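Local coordinates for putative iron binding protein (Bordetella pertussis Tohama I, PDB 2OWT) that binds ferric iron through tyrosine side chains and carbonate in the cleft between two lobes, probably as the solute-binding component of a bacterial iron-uptake system, at residues D6-Y11 with A56-T61; T12-K17 with M60-G65; A101-D106 with N238-A243; R105-Y110 with P142-L147; N197-G202 with N274-V279. All coordinates share one frame; numbering follows the deposited sequence.

Interaction 1: residues D6-Y11 with A56-T61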
# COMPACT_ATOMS: atom_id res chain seq x y z
N ASP A 6 4.99 29.90 -1.53
CA ASP A 6 4.27 29.74 -2.80
C ASP A 6 4.18 28.29 -3.32
O ASP A 6 3.28 27.95 -4.11
CB ASP A 6 4.84 30.78 -3.80
CG ASP A 6 5.31 30.18 -5.13
OD1 ASP A 6 5.00 30.80 -6.18
OD2 ASP A 6 6.02 29.15 -5.15
N GLU A 7 5.09 27.44 -2.85
CA GLU A 7 5.14 26.06 -3.31
C GLU A 7 5.39 25.03 -2.22
O GLU A 7 5.55 25.38 -1.04
CB GLU A 7 6.18 25.90 -4.43
CG GLU A 7 7.54 26.52 -4.13
CD GLU A 7 8.56 26.26 -5.23
OE1 GLU A 7 8.16 25.89 -6.37
OE2 GLU A 7 9.76 26.40 -4.95
N VAL A 8 5.40 23.77 -2.64
CA VAL A 8 5.70 22.62 -1.79
C VAL A 8 6.19 21.49 -2.70
O VAL A 8 5.74 21.36 -3.84
CB VAL A 8 4.45 22.19 -0.91
CG1 VAL A 8 3.30 21.65 -1.77
CG2 VAL A 8 4.86 21.20 0.16
N SER A 9 7.15 20.70 -2.22
CA SER A 9 7.70 19.58 -3.00
C SER A 9 7.33 18.24 -2.39
O SER A 9 7.54 18.01 -1.21
CB SER A 9 9.21 19.68 -3.12
OG SER A 9 9.56 20.83 -3.85
N LEU A 10 6.78 17.36 -3.21
CA LEU A 10 6.45 16.01 -2.78
C LEU A 10 7.38 15.00 -3.45
O LEU A 10 7.51 14.98 -4.67
CB LEU A 10 4.98 15.68 -3.07
CG LEU A 10 4.52 14.24 -2.80
CD1 LEU A 10 4.23 14.01 -1.34
CD2 LEU A 10 3.30 13.88 -3.64
N TYR A 11 8.02 14.19 -2.62
CA TYR A 11 8.75 13.01 -3.08
C TYR A 11 7.91 11.79 -2.71
O TYR A 11 7.54 11.61 -1.54
CB TYR A 11 10.10 12.92 -2.38
CG TYR A 11 11.16 13.88 -2.87
CD1 TYR A 11 10.87 15.23 -3.11
CD2 TYR A 11 12.48 13.45 -3.04
CE1 TYR A 11 11.85 16.11 -3.54
CE2 TYR A 11 13.47 14.32 -3.46
CZ TYR A 11 13.15 15.65 -3.71
OH TYR A 11 14.13 16.50 -4.12
N ALA A 56 13.05 18.63 -0.80
CA ALA A 56 11.96 17.80 -0.30
C ALA A 56 11.22 18.42 0.90
O ALA A 56 11.86 18.87 1.85
CB ALA A 56 12.46 16.42 0.04
N ASP A 57 9.90 18.47 0.82
CA ASP A 57 9.04 18.94 1.92
C ASP A 57 8.25 17.79 2.51
O ASP A 57 8.22 17.60 3.72
CB ASP A 57 8.05 20.02 1.44
CG ASP A 57 8.72 21.34 1.14
OD1 ASP A 57 9.48 21.82 2.00
OD2 ASP A 57 8.46 21.92 0.06
N VAL A 58 7.58 17.04 1.64
CA VAL A 58 6.75 15.92 2.04
C VAL A 58 7.31 14.65 1.43
O VAL A 58 7.71 14.63 0.26
CB VAL A 58 5.25 16.10 1.64
CG1 VAL A 58 4.43 14.83 1.96
CG2 VAL A 58 4.63 17.31 2.36
N LEU A 59 7.35 13.60 2.24
CA LEU A 59 7.80 12.29 1.78
C LEU A 59 6.65 11.32 1.95
O LEU A 59 6.17 11.13 3.06
CB LEU A 59 9.01 11.81 2.58
CG LEU A 59 10.18 12.78 2.77
CD1 LEU A 59 11.26 12.17 3.67
CD2 LEU A 59 10.77 13.23 1.41
N MET A 60 6.23 10.70 0.85
CA MET A 60 5.05 9.86 0.85
C MET A 60 5.35 8.47 0.33
O MET A 60 5.88 8.31 -0.77
CB MET A 60 3.93 10.49 0.01
CG MET A 60 2.55 9.79 0.10
SD MET A 60 1.31 10.58 -0.95
CE MET A 60 1.18 12.19 -0.18
N THR A 61 4.96 7.48 1.13
CA THR A 61 5.17 6.07 0.79
C THR A 61 3.83 5.36 0.64
O THR A 61 2.78 5.90 1.00
CB THR A 61 6.03 5.34 1.86
OG1 THR A 61 5.27 5.16 3.06
CG2 THR A 61 7.28 6.14 2.20
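Y11 and A56 meet ring to methyl: A56 CB lies 3.7 Å from the centroid of the Y11 ring, over its face and offset toward the rim. L59 CD2 touches Y11 CB beside it. On the other face of the sheet, L10 CD1 touches two partners, 3.4 Å from V58 CG1 and 3.7 Å from M60 CE. The anti placement of L10 CG relative to the backbone N (chi1 174°) and the bend at M60 chi3 turn these ends toward each other. Beneath the side chains the backbones pair in parallel: Y11 N bonds V58 O at 2.9 Å and M60 N bonds Y11 O at 2.9 Å. S9 O accepts twice, from V58 N and from D57 N. S9 N is taken by the D57 carboxylate, OD2 using its anti lone pair at 2.9 Å, while V8 CG2 packs on D57 CB at 3.6 Å. Further out, N250 N holds D57 OD1, E50 OE1 bonds Y11 OH, and A254 and L258 of helix 251-261 cover V58. With strand 33-38 on the other edge of 7-12, this is the parallel core of an alpha/beta lobe in the periplasmic binding protein fold.

Interaction 2: residues T12-K17 with M60-G65. With CO3 (carbonate ion), chain C.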
# COMPACT_ATOMS: atom_id res chain seq x y z
N THR A 12 7.62 10.94 -3.68
CA THR A 12 6.79 9.77 -3.40
C THR A 12 7.04 8.55 -4.30
O THR A 12 7.54 8.66 -5.43
CB THR A 12 5.27 10.13 -3.42
OG1 THR A 12 4.52 9.00 -2.96
CG2 THR A 12 4.81 10.54 -4.82
N THR A 13 6.70 7.39 -3.76
CA THR A 13 6.76 6.14 -4.50
C THR A 13 5.39 5.84 -5.11
O THR A 13 5.22 4.80 -5.76
CB THR A 13 7.15 4.97 -3.59
OG1 THR A 13 6.40 5.06 -2.37
CG2 THR A 13 8.65 4.98 -3.30
N ARG A 14 4.44 6.75 -4.90
CA ARG A 14 3.09 6.55 -5.41
C ARG A 14 3.00 6.58 -6.93
O ARG A 14 3.78 7.25 -7.61
CB ARG A 14 2.10 7.53 -4.79
CG ARG A 14 1.83 7.29 -3.31
CD ARG A 14 0.39 7.52 -2.96
NE ARG A 14 -0.45 6.48 -3.54
CZ ARG A 14 -1.71 6.23 -3.19
NH1 ARG A 14 -2.31 6.95 -2.24
NH2 ARG A 14 -2.37 5.25 -3.79
N GLU A 15 2.02 5.86 -7.45
CA GLU A 15 1.66 5.99 -8.84
C GLU A 15 1.13 7.42 -9.06
O GLU A 15 0.27 7.89 -8.29
CB GLU A 15 0.61 4.95 -9.17
CG GLU A 15 0.81 4.26 -10.49
CD GLU A 15 -0.02 2.99 -10.58
OE1 GLU A 15 -1.26 3.11 -10.59
OE2 GLU A 15 0.56 1.88 -10.62
N PRO A 16 1.68 8.14 -10.06
CA PRO A 16 1.22 9.49 -10.41
C PRO A 16 -0.30 9.62 -10.59
O PRO A 16 -0.89 10.55 -10.06
CB PRO A 16 1.96 9.79 -11.72
CG PRO A 16 3.19 8.95 -11.67
CD PRO A 16 2.82 7.71 -10.90
N LYS A 17 -0.93 8.70 -11.32
CA LYS A 17 -2.39 8.76 -11.53
C LYS A 17 -3.17 8.54 -10.22
O LYS A 17 -4.35 8.88 -10.13
CB LYS A 17 -2.84 7.79 -12.66
CG LYS A 17 -2.74 6.31 -12.32
CD LYS A 17 -3.01 5.40 -13.54
CE LYS A 17 -1.71 5.01 -14.28
NZ LYS A 17 -1.86 3.86 -15.26
N MET A 60 6.23 10.70 0.85
CA MET A 60 5.05 9.86 0.85
C MET A 60 5.35 8.47 0.33
O MET A 60 5.88 8.31 -0.77
CB MET A 60 3.93 10.49 0.01
CG MET A 60 2.55 9.79 0.10
SD MET A 60 1.31 10.58 -0.95
CE MET A 60 1.18 12.19 -0.18
N THR A 61 4.96 7.48 1.13
CA THR A 61 5.17 6.07 0.79
C THR A 61 3.83 5.36 0.64
O THR A 61 2.78 5.90 1.00
CB THR A 61 6.03 5.34 1.86
OG1 THR A 61 5.27 5.16 3.06
CG2 THR A 61 7.28 6.14 2.20
N VAL A 62 3.86 4.15 0.11
CA VAL A 62 2.71 3.27 0.11
C VAL A 62 2.99 2.01 0.93
O VAL A 62 2.53 0.91 0.58
CB VAL A 62 2.25 2.92 -1.32
CG1 VAL A 62 1.34 4.01 -1.86
CG2 VAL A 62 3.45 2.66 -2.25
N ASP A 63 3.71 2.18 2.03
CA ASP A 63 4.09 1.07 2.93
C ASP A 63 4.59 1.67 4.23
O ASP A 63 5.36 2.63 4.22
CB ASP A 63 5.18 0.18 2.30
CG ASP A 63 5.70 -0.89 3.26
OD1 ASP A 63 6.93 -1.01 3.40
OD2 ASP A 63 4.90 -1.62 3.88
N ILE A 64 4.14 1.11 5.34
CA ILE A 64 4.58 1.56 6.66
C ILE A 64 6.09 1.31 6.85
O ILE A 64 6.81 2.19 7.28
CB ILE A 64 3.71 0.94 7.79
CG1 ILE A 64 4.19 1.41 9.16
CG2 ILE A 64 3.68 -0.60 7.70
CD1 ILE A 64 3.92 2.89 9.44
N GLY A 65 6.57 0.12 6.50
CA GLY A 65 8.00 -0.16 6.49
C GLY A 65 8.84 0.94 5.84
O GLY A 65 9.70 1.53 6.49
C CO3 C . 0.25 3.28 -5.47
O1 CO3 C . 0.99 2.57 -6.26
O2 CO3 C . -0.63 2.68 -4.74
O3 CO3 C . 0.40 4.57 -5.39
O HOH W 1 6.43 2.95 -0.84
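T12 and T13 both bond the carbonyl of M60, which therefore has two donors. T12 OG1 gives its proton to M60 O at 2.7 Å from well above the carbonyl plane, 53° out of it, while T13 N approaches M60 O at 3.2 Å almost head-on. With OG1 anti to its own backbone nitrogen (chi1 -172°), T12 can also accept from R14 N at 3.0 Å, closing an ST turn that starts the loop. One water joins T13 OG1 to V62 N.

Apolar contact is supplied by V62, whose CG1 lies over a face of the R14 guanidinium, 3.5 Å from NE, and by the sulfur of M60, against which R14 CD packs. Charge gathers at the carbonate: R14 NE meets its O3 in the guanidinium plane at 2.8 Å, nearly straight (166°), R14 NH2 reaches O2, and E15 N also bonds O3. E276 forms a salt bridge to R14 NH2 from elsewhere in the cleft.

The loop after strand 7-12 thus faces the turn between strand 58-61 and helix 64-72, whose N-cap is D63; V62 also touches Y143 of helix 142-170, and M60 touches L102 of strand 100-112.

Interaction 3: residues A101-D106 with N238-A243. With CO3 (carbonate ion), chain C.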
# COMPACT_ATOMS: atom_id res chain seq x y z
N ALA A 101 -0.67 8.23 8.65
CA ALA A 101 -1.33 7.48 7.57
C ALA A 101 -2.27 8.44 6.86
O ALA A 101 -2.90 9.28 7.52
CB ALA A 101 -2.10 6.30 8.14
N LEU A 102 -2.37 8.34 5.54
CA LEU A 102 -3.31 9.16 4.77
C LEU A 102 -4.46 8.34 4.18
O LEU A 102 -5.57 8.86 4.00
CB LEU A 102 -2.60 9.97 3.68
CG LEU A 102 -1.49 10.93 4.15
CD1 LEU A 102 -0.71 11.44 2.95
CD2 LEU A 102 -2.03 12.09 4.99
N SER A 103 -4.18 7.07 3.89
CA SER A 103 -5.18 6.12 3.39
C SER A 103 -4.84 4.71 3.86
O SER A 103 -3.71 4.45 4.30
CB SER A 103 -5.24 6.16 1.85
OG SER A 103 -4.01 5.74 1.28
N LEU A 104 -5.82 3.81 3.79
CA LEU A 104 -5.61 2.40 4.10
C LEU A 104 -5.84 1.52 2.86
O LEU A 104 -6.55 1.90 1.92
CB LEU A 104 -6.54 1.94 5.23
CG LEU A 104 -6.28 2.33 6.68
CD1 LEU A 104 -7.61 2.52 7.43
CD2 LEU A 104 -5.42 1.26 7.39
N ARG A 105 -5.24 0.33 2.87
CA ARG A 105 -5.34 -0.63 1.78
C ARG A 105 -5.17 -2.02 2.35
O ARG A 105 -4.51 -2.20 3.37
CB ARG A 105 -4.23 -0.39 0.74
CG ARG A 105 -2.89 0.00 1.36
CD ARG A 105 -2.48 1.40 0.90
NE ARG A 105 -1.48 1.18 -0.13
CZ ARG A 105 -1.39 1.82 -1.28
NH1 ARG A 105 -2.23 2.78 -1.61
NH2 ARG A 105 -0.43 1.46 -2.10
N ASP A 106 -5.75 -3.02 1.69
CA ASP A 106 -5.60 -4.41 2.13
C ASP A 106 -5.01 -5.27 1.01
O ASP A 106 -5.29 -5.05 -0.17
CB ASP A 106 -6.93 -4.97 2.68
CG ASP A 106 -8.10 -4.84 1.69
OD1 ASP A 106 -8.05 -4.01 0.76
OD2 ASP A 106 -9.09 -5.57 1.86
N ASN A 238 -2.26 -2.30 4.95
CA ASN A 238 -1.11 -1.41 4.94
C ASN A 238 -1.61 0.02 4.70
O ASN A 238 -2.83 0.24 4.65
CB ASN A 238 -0.09 -1.87 3.88
CG ASN A 238 1.36 -1.46 4.21
OD1 ASN A 238 1.60 -0.45 4.88
ND2 ASN A 238 2.32 -2.22 3.71
N ILE A 239 -0.70 0.98 4.59
CA ILE A 239 -1.09 2.39 4.47
C ILE A 239 -0.39 3.09 3.32
O ILE A 239 0.60 2.61 2.79
CB ILE A 239 -0.77 3.20 5.78
CG1 ILE A 239 0.75 3.29 6.01
CG2 ILE A 239 -1.52 2.61 7.02
CD1 ILE A 239 1.16 4.25 7.11
N SER A 240 -0.95 4.23 2.91
CA SER A 240 -0.14 5.24 2.29
C SER A 240 0.08 6.22 3.44
O SER A 240 -0.81 6.42 4.28
CB SER A 240 -0.84 5.88 1.08
OG SER A 240 -1.61 7.02 1.42
N GLY A 241 1.29 6.77 3.52
CA GLY A 241 1.67 7.61 4.65
C GLY A 241 2.67 8.67 4.26
O GLY A 241 3.33 8.57 3.21
N ALA A 242 2.80 9.68 5.11
CA ALA A 242 3.72 10.77 4.86
C ALA A 242 4.44 11.22 6.13
O ALA A 242 3.94 11.07 7.25
CB ALA A 242 3.00 11.92 4.20
N ALA A 243 5.65 11.73 5.92
CA ALA A 243 6.40 12.46 6.92
C ALA A 243 6.94 13.72 6.24
O ALA A 243 7.07 13.79 5.01
CB ALA A 243 7.53 11.61 7.48
C CO3 C . 0.25 3.28 -5.47
O1 CO3 C . 0.99 2.57 -6.26
O2 CO3 C . -0.63 2.68 -4.74
O3 CO3 C . 0.40 4.57 -5.39
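A101 and G241 pair across an antiparallel ladder interrupted by a classic beta bulge, in which L102 and S103 both face S240; strands 100-112 and 237-245 are consistent with the hinge strands that link the lobes of periplasmic binding proteins. G241 CA comes within 4.2 Å of A101 CA, and I239 CD1 lies close on the side where a CB of G241 would point. The branches of I239 pack alongside: its CG2 sits 3.9 Å from A101 CB, its CD1 also touches that methyl, and L104 CD2 closes on the same CG2 from further along the strand. At the bulge L102 CD1 lies against the A242 methyl at 3.9 Å, and L102 N bonds S240 O at 2.8 Å, almost straight.

On the face bearing S103, S240 and R105, the two serine hydroxyls are hydrogen-bonded at 2.7 Å; S103 OG also bonds E276. R105 folds back over the neighbouring strand: its CG rides over N238 O at 3.3 Å and its CD over I239 C. Bends at chi2 and chi3 (-118° and -102°) bring the guanidinium round to the iron cleft. E276 takes its NH1 in a salt bridge, and NH2 donates to carbonate O2 at 2.9 Å.

Interaction 4: residues R105-Y110 with P142-L147. With FE (Fe (III) ion), chain B; CO3 (carbonate ion), chain C.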
# COMPACT_ATOMS: atom_id res chain seq x y z
N ARG A 105 -5.24 0.33 2.87
CA ARG A 105 -5.34 -0.63 1.78
C ARG A 105 -5.17 -2.02 2.35
O ARG A 105 -4.51 -2.20 3.37
CB ARG A 105 -4.23 -0.39 0.74
CG ARG A 105 -2.89 0.00 1.36
CD ARG A 105 -2.48 1.40 0.90
NE ARG A 105 -1.48 1.18 -0.13
CZ ARG A 105 -1.39 1.82 -1.28
NH1 ARG A 105 -2.23 2.78 -1.61
NH2 ARG A 105 -0.43 1.46 -2.10
N ASP A 106 -5.75 -3.02 1.69
CA ASP A 106 -5.60 -4.41 2.13
C ASP A 106 -5.01 -5.27 1.01
O ASP A 106 -5.29 -5.05 -0.17
CB ASP A 106 -6.93 -4.97 2.68
CG ASP A 106 -8.10 -4.84 1.69
OD1 ASP A 106 -8.05 -4.01 0.76
OD2 ASP A 106 -9.09 -5.57 1.86
N ARG A 107 -4.17 -6.23 1.39
CA ARG A 107 -3.62 -7.18 0.44
C ARG A 107 -4.49 -8.42 0.47
O ARG A 107 -4.58 -9.11 1.48
CB ARG A 107 -2.16 -7.51 0.78
CG ARG A 107 -1.37 -8.10 -0.38
CD ARG A 107 0.08 -7.70 -0.33
NE ARG A 107 0.81 -8.03 -1.55
CZ ARG A 107 0.68 -7.39 -2.71
NH1 ARG A 107 -0.17 -6.37 -2.84
NH2 ARG A 107 1.41 -7.77 -3.76
N VAL A 108 -5.15 -8.68 -0.66
CA VAL A 108 -6.23 -9.67 -0.72
C VAL A 108 -5.93 -10.72 -1.80
O VAL A 108 -4.90 -10.66 -2.46
CB VAL A 108 -7.59 -8.98 -1.02
CG1 VAL A 108 -7.96 -8.01 0.07
CG2 VAL A 108 -7.55 -8.23 -2.36
N LEU A 109 -6.86 -11.66 -1.99
CA LEU A 109 -6.72 -12.68 -3.02
C LEU A 109 -7.56 -12.34 -4.25
O LEU A 109 -8.77 -12.14 -4.15
CB LEU A 109 -7.09 -14.06 -2.46
CG LEU A 109 -6.69 -15.33 -3.21
CD1 LEU A 109 -5.21 -15.66 -3.02
CD2 LEU A 109 -7.55 -16.49 -2.71
N TYR A 110 -6.90 -12.24 -5.40
CA TYR A 110 -7.59 -12.11 -6.68
C TYR A 110 -8.02 -13.51 -7.05
O TYR A 110 -7.23 -14.45 -6.95
CB TYR A 110 -6.65 -11.55 -7.76
CG TYR A 110 -6.32 -10.07 -7.64
CD1 TYR A 110 -6.59 -9.34 -6.47
CD2 TYR A 110 -5.71 -9.39 -8.71
CE1 TYR A 110 -6.27 -7.97 -6.37
CE2 TYR A 110 -5.38 -8.04 -8.62
CZ TYR A 110 -5.66 -7.33 -7.45
OH TYR A 110 -5.33 -6.00 -7.38
N PRO A 142 7.63 -3.85 -1.39
CA PRO A 142 7.14 -3.48 -0.06
C PRO A 142 5.75 -4.00 0.32
O PRO A 142 5.55 -4.35 1.47
CB PRO A 142 7.17 -1.95 -0.08
CG PRO A 142 8.31 -1.64 -0.97
CD PRO A 142 8.20 -2.67 -2.08
N TYR A 143 4.80 -4.06 -0.62
CA TYR A 143 3.48 -4.63 -0.33
C TYR A 143 3.62 -6.04 0.24
O TYR A 143 2.91 -6.40 1.19
CB TYR A 143 2.58 -4.69 -1.59
CG TYR A 143 2.25 -3.37 -2.26
CD1 TYR A 143 1.91 -3.32 -3.61
CD2 TYR A 143 2.27 -2.17 -1.55
CE1 TYR A 143 1.62 -2.12 -4.24
CE2 TYR A 143 1.99 -0.96 -2.17
CZ TYR A 143 1.66 -0.94 -3.51
OH TYR A 143 1.36 0.26 -4.11
N ASN A 144 4.52 -6.82 -0.36
CA ASN A 144 4.76 -8.21 0.05
C ASN A 144 5.63 -8.32 1.30
O ASN A 144 5.28 -9.07 2.20
CB ASN A 144 5.34 -9.04 -1.10
CG ASN A 144 4.31 -9.34 -2.19
OD1 ASN A 144 3.17 -9.71 -1.89
ND2 ASN A 144 4.71 -9.17 -3.44
N THR A 145 6.75 -7.59 1.37
CA THR A 145 7.61 -7.69 2.55
C THR A 145 6.83 -7.34 3.82
O THR A 145 6.98 -8.02 4.83
CB THR A 145 8.94 -6.87 2.47
OG1 THR A 145 8.66 -5.52 2.15
CG2 THR A 145 9.90 -7.46 1.41
N ALA A 146 5.98 -6.31 3.74
CA ALA A 146 5.06 -5.99 4.83
C ALA A 146 4.13 -7.16 5.20
O ALA A 146 3.90 -7.41 6.37
CB ALA A 146 4.23 -4.77 4.47
N LEU A 147 3.59 -7.84 4.19
CA LEU A 147 2.71 -8.98 4.42
C LEU A 147 3.48 -10.11 5.12
O LEU A 147 3.03 -10.67 6.13
CB LEU A 147 2.10 -9.48 3.11
CG LEU A 147 1.16 -10.70 3.15
CD1 LEU A 147 -0.14 -10.37 3.82
CD2 LEU A 147 0.91 -11.20 1.74
FE FE B . -0.10 0.86 -5.08
C CO3 C . 0.25 3.28 -5.47
O1 CO3 C . 0.99 2.57 -6.26
O2 CO3 C . -0.63 2.68 -4.74
O3 CO3 C . 0.40 4.57 -5.39
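R107 and Y143 mark the closest backbone approach, their CA atoms 7.6 Å apart, where segment 105-110 of strand 100-112 passes the first turns of helix 142-170 nearly at right angles (84° between the short segments). This places one tyrosine of the ferric site, at a helix N-terminus, beside the strand that joins the lobes. The segment axes stay 10.0 Å apart, a gap bridged by long side chains.

R107 runs across to the helix with CG anti to its backbone nitrogen (chi1 -160°). Its guanidinium lies flat over Y143 CB, which is centred 3.4 Å above the plane, and its side grips N144: NE and NH2 both donate to OD1, at 2.9 Å and 3.2 Å, from the same face of the amide. OD1 itself stays in the guanidinium plane. D179 forms a salt bridge to R107 NH1 and S138 O accepts from N144 ND2; L147 CD2 touches R107 CD.

At the other end of the ring, R105 crosses Y143 at about a right angle, its guanidinium edge toward Y143 CE2 and OH and the two planes 56° apart; NH2 is poorly angled for a hydrogen bond to OH. Carbonate chelates iron through O1 and O2, and Y143 OH binds the same ion at 1.9 Å.

Interaction 5: residues N197-G202 with N274-V279. With FE (Fe (III) ion), chain B.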
# COMPACT_ATOMS: atom_id res chain seq x y z
N ASN A 197 -3.29 -5.94 -4.02
CA ASN A 197 -4.07 -4.91 -3.32
C ASN A 197 -5.44 -4.70 -3.96
O ASN A 197 -5.57 -4.59 -5.18
CB ASN A 197 -3.28 -3.59 -3.24
CG ASN A 197 -2.10 -3.64 -2.23
OD1 ASN A 197 -2.00 -4.54 -1.42
ND2 ASN A 197 -1.23 -2.66 -2.31
N ALA A 198 -6.47 -4.66 -3.12
CA ALA A 198 -7.85 -4.62 -3.61
C ALA A 198 -8.19 -3.31 -4.32
O ALA A 198 -9.05 -3.31 -5.21
CB ALA A 198 -8.86 -4.89 -2.49
N TYR A 199 -7.53 -2.22 -3.95
CA TYR A 199 -7.84 -0.93 -4.59
C TYR A 199 -7.60 -0.95 -6.11
O TYR A 199 -8.29 -0.25 -6.83
CB TYR A 199 -7.14 0.25 -3.89
CG TYR A 199 -5.63 0.24 -3.91
CD1 TYR A 199 -4.93 0.75 -5.00
CD2 TYR A 199 -4.91 -0.25 -2.83
CE1 TYR A 199 -3.54 0.74 -5.02
CE2 TYR A 199 -3.52 -0.28 -2.85
CZ TYR A 199 -2.84 0.22 -3.94
OH TYR A 199 -1.47 0.20 -3.97
N TYR A 200 -6.62 -1.74 -6.57
CA TYR A 200 -6.39 -1.91 -8.01
C TYR A 200 -7.58 -2.56 -8.72
O TYR A 200 -7.89 -2.18 -9.85
CB TYR A 200 -5.11 -2.70 -8.30
CG TYR A 200 -3.82 -2.01 -7.90
CD1 TYR A 200 -3.04 -2.49 -6.86
CD2 TYR A 200 -3.38 -0.86 -8.58
CE1 TYR A 200 -1.86 -1.86 -6.49
CE2 TYR A 200 -2.19 -0.22 -8.22
CZ TYR A 200 -1.44 -0.72 -7.18
OH TYR A 200 -0.25 -0.10 -6.81
N VAL A 201 -8.22 -3.53 -8.07
CA VAL A 201 -9.47 -4.14 -8.57
C VAL A 201 -10.55 -3.08 -8.78
O VAL A 201 -11.28 -3.11 -9.78
CB VAL A 201 -10.02 -5.23 -7.60
CG1 VAL A 201 -11.24 -5.90 -8.19
CG2 VAL A 201 -8.97 -6.27 -7.27
N GLY A 202 -10.68 -2.16 -7.83
CA GLY A 202 -11.62 -1.06 -7.96
C GLY A 202 -11.24 -0.15 -9.11
O GLY A 202 -12.10 0.37 -9.82
N ASN A 274 -9.29 6.75 -5.85
CA ASN A 274 -8.21 5.77 -5.64
C ASN A 274 -8.72 4.37 -5.26
O ASN A 274 -7.99 3.39 -5.39
CB ASN A 274 -7.16 6.26 -4.63
CG ASN A 274 -6.22 7.32 -5.19
OD1 ASN A 274 -6.38 7.79 -6.33
ND2 ASN A 274 -5.22 7.71 -4.39
N TYR A 275 -9.97 4.29 -4.80
CA TYR A 275 -10.62 3.02 -4.42
C TYR A 275 -9.98 2.40 -3.16
O TYR A 275 -10.03 1.19 -2.94
CB TYR A 275 -10.68 2.04 -5.61
CG TYR A 275 -11.32 2.68 -6.82
CD1 TYR A 275 -10.55 3.34 -7.77
CD2 TYR A 275 -12.71 2.70 -6.96
CE1 TYR A 275 -11.13 3.97 -8.85
CE2 TYR A 275 -13.30 3.34 -8.05
CZ TYR A 275 -12.50 3.96 -8.99
OH TYR A 275 -13.05 4.59 -10.08
N GLU A 276 -9.40 3.28 -2.35
CA GLU A 276 -8.79 2.90 -1.08
C GLU A 276 -9.79 3.12 0.06
O GLU A 276 -10.96 3.45 -0.18
CB GLU A 276 -7.53 3.73 -0.82
CG GLU A 276 -6.35 3.39 -1.70
CD GLU A 276 -5.17 4.30 -1.45
OE1 GLU A 276 -5.02 5.33 -2.15
OE2 GLU A 276 -4.39 4.00 -0.54
N TYR A 277 -9.32 2.92 1.29
CA TYR A 277 -10.11 3.20 2.49
C TYR A 277 -9.56 4.45 3.15
O TYR A 277 -8.35 4.62 3.28
CB TYR A 277 -10.10 2.01 3.47
CG TYR A 277 -10.23 0.67 2.79
CD1 TYR A 277 -9.12 -0.14 2.61
CD2 TYR A 277 -11.46 0.24 2.30
CE1 TYR A 277 -9.23 -1.38 1.97
CE2 TYR A 277 -11.58 -1.00 1.65
CZ TYR A 277 -10.46 -1.80 1.49
OH TYR A 277 -10.57 -3.03 0.85
N PRO A 278 -10.47 5.36 3.53
CA PRO A 278 -10.10 6.57 4.24
C PRO A 278 -9.67 6.29 5.67
O PRO A 278 -10.14 5.33 6.29
CB PRO A 278 -11.40 7.39 4.23
CG PRO A 278 -12.26 6.74 3.17
CD PRO A 278 -11.91 5.30 3.27
N VAL A 279 -8.77 7.13 6.18
CA VAL A 279 -8.42 7.10 7.59
C VAL A 279 -9.44 7.89 8.41
O VAL A 279 -9.61 7.64 9.60
CB VAL A 279 -6.97 7.62 7.85
CG1 VAL A 279 -5.94 6.67 7.22
CG2 VAL A 279 -6.80 9.10 7.38
FE FE B . -0.10 0.86 -5.08
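Of the tyrosine pair of the ferric site in the first turn of helix 198-205, Y199 packs against N274-E276, which leads into the short strand 277-278, while Y200 points away from it. Positive phi at Y275 (68°), just after helix 264-272, turns the chain toward Y199: Y275 O comes within 3.2 Å of Y199 CB, and Y199 CA makes a CA-H...O contact with it at 3.5 Å. The Y275 ring then lies over the next turn of the helix, with G202 O above the centre of its face at 3.5 Å. G202 has no side chain, which leaves room for Y275 CB.

E276 runs alongside Y199 in the same direction, CG to CG 3.9 Å, with its carboxylate turned 42° from the ring plane. That carboxylate is well occupied: N274 ND2, also bonded to L18 O, donates to OE1, R14 and R105 form salt bridges to it, and S103 OG is hydrogen-bonded to OE2. It thereby positions two arginines that also bond the carbonate.

Y199 CG sits between its backbone nitrogen and carbonyl carbon (chi1 63°), which swings the ring across Y200, CE1 lying 3.3 Å above the centre of that ring. Both phenol oxygens reach iron, Y199 OH at 1.9 Å and Y200 OH at 2.0 Å.

In the fold
Interactions 2 to 5 converge on the ferric ion and its carbonate, while interaction 1 lies in the core of one lobe, the M60 side chain still about 11 Å from the metal. Strand 58-61 carries interaction 1 into interaction 2, their centres 12 Å apart, and pairs with strand 237-245 of interaction 3 through T61 N and G241 O, 2.9 Å apart. D63 OD2 and N238 ND2, 2.7 Å apart, join interactions 2 and 3 again. R105 belongs to both interactions 3 and 4, and its NH1 meets E276 OE2 of interaction 5 at 2.7 Å. Y143 from interaction 4 and Y199 and Y200 from interaction 5 complete the iron's protein ligands, with arginines of interactions 2 and 3 holding the carbonate.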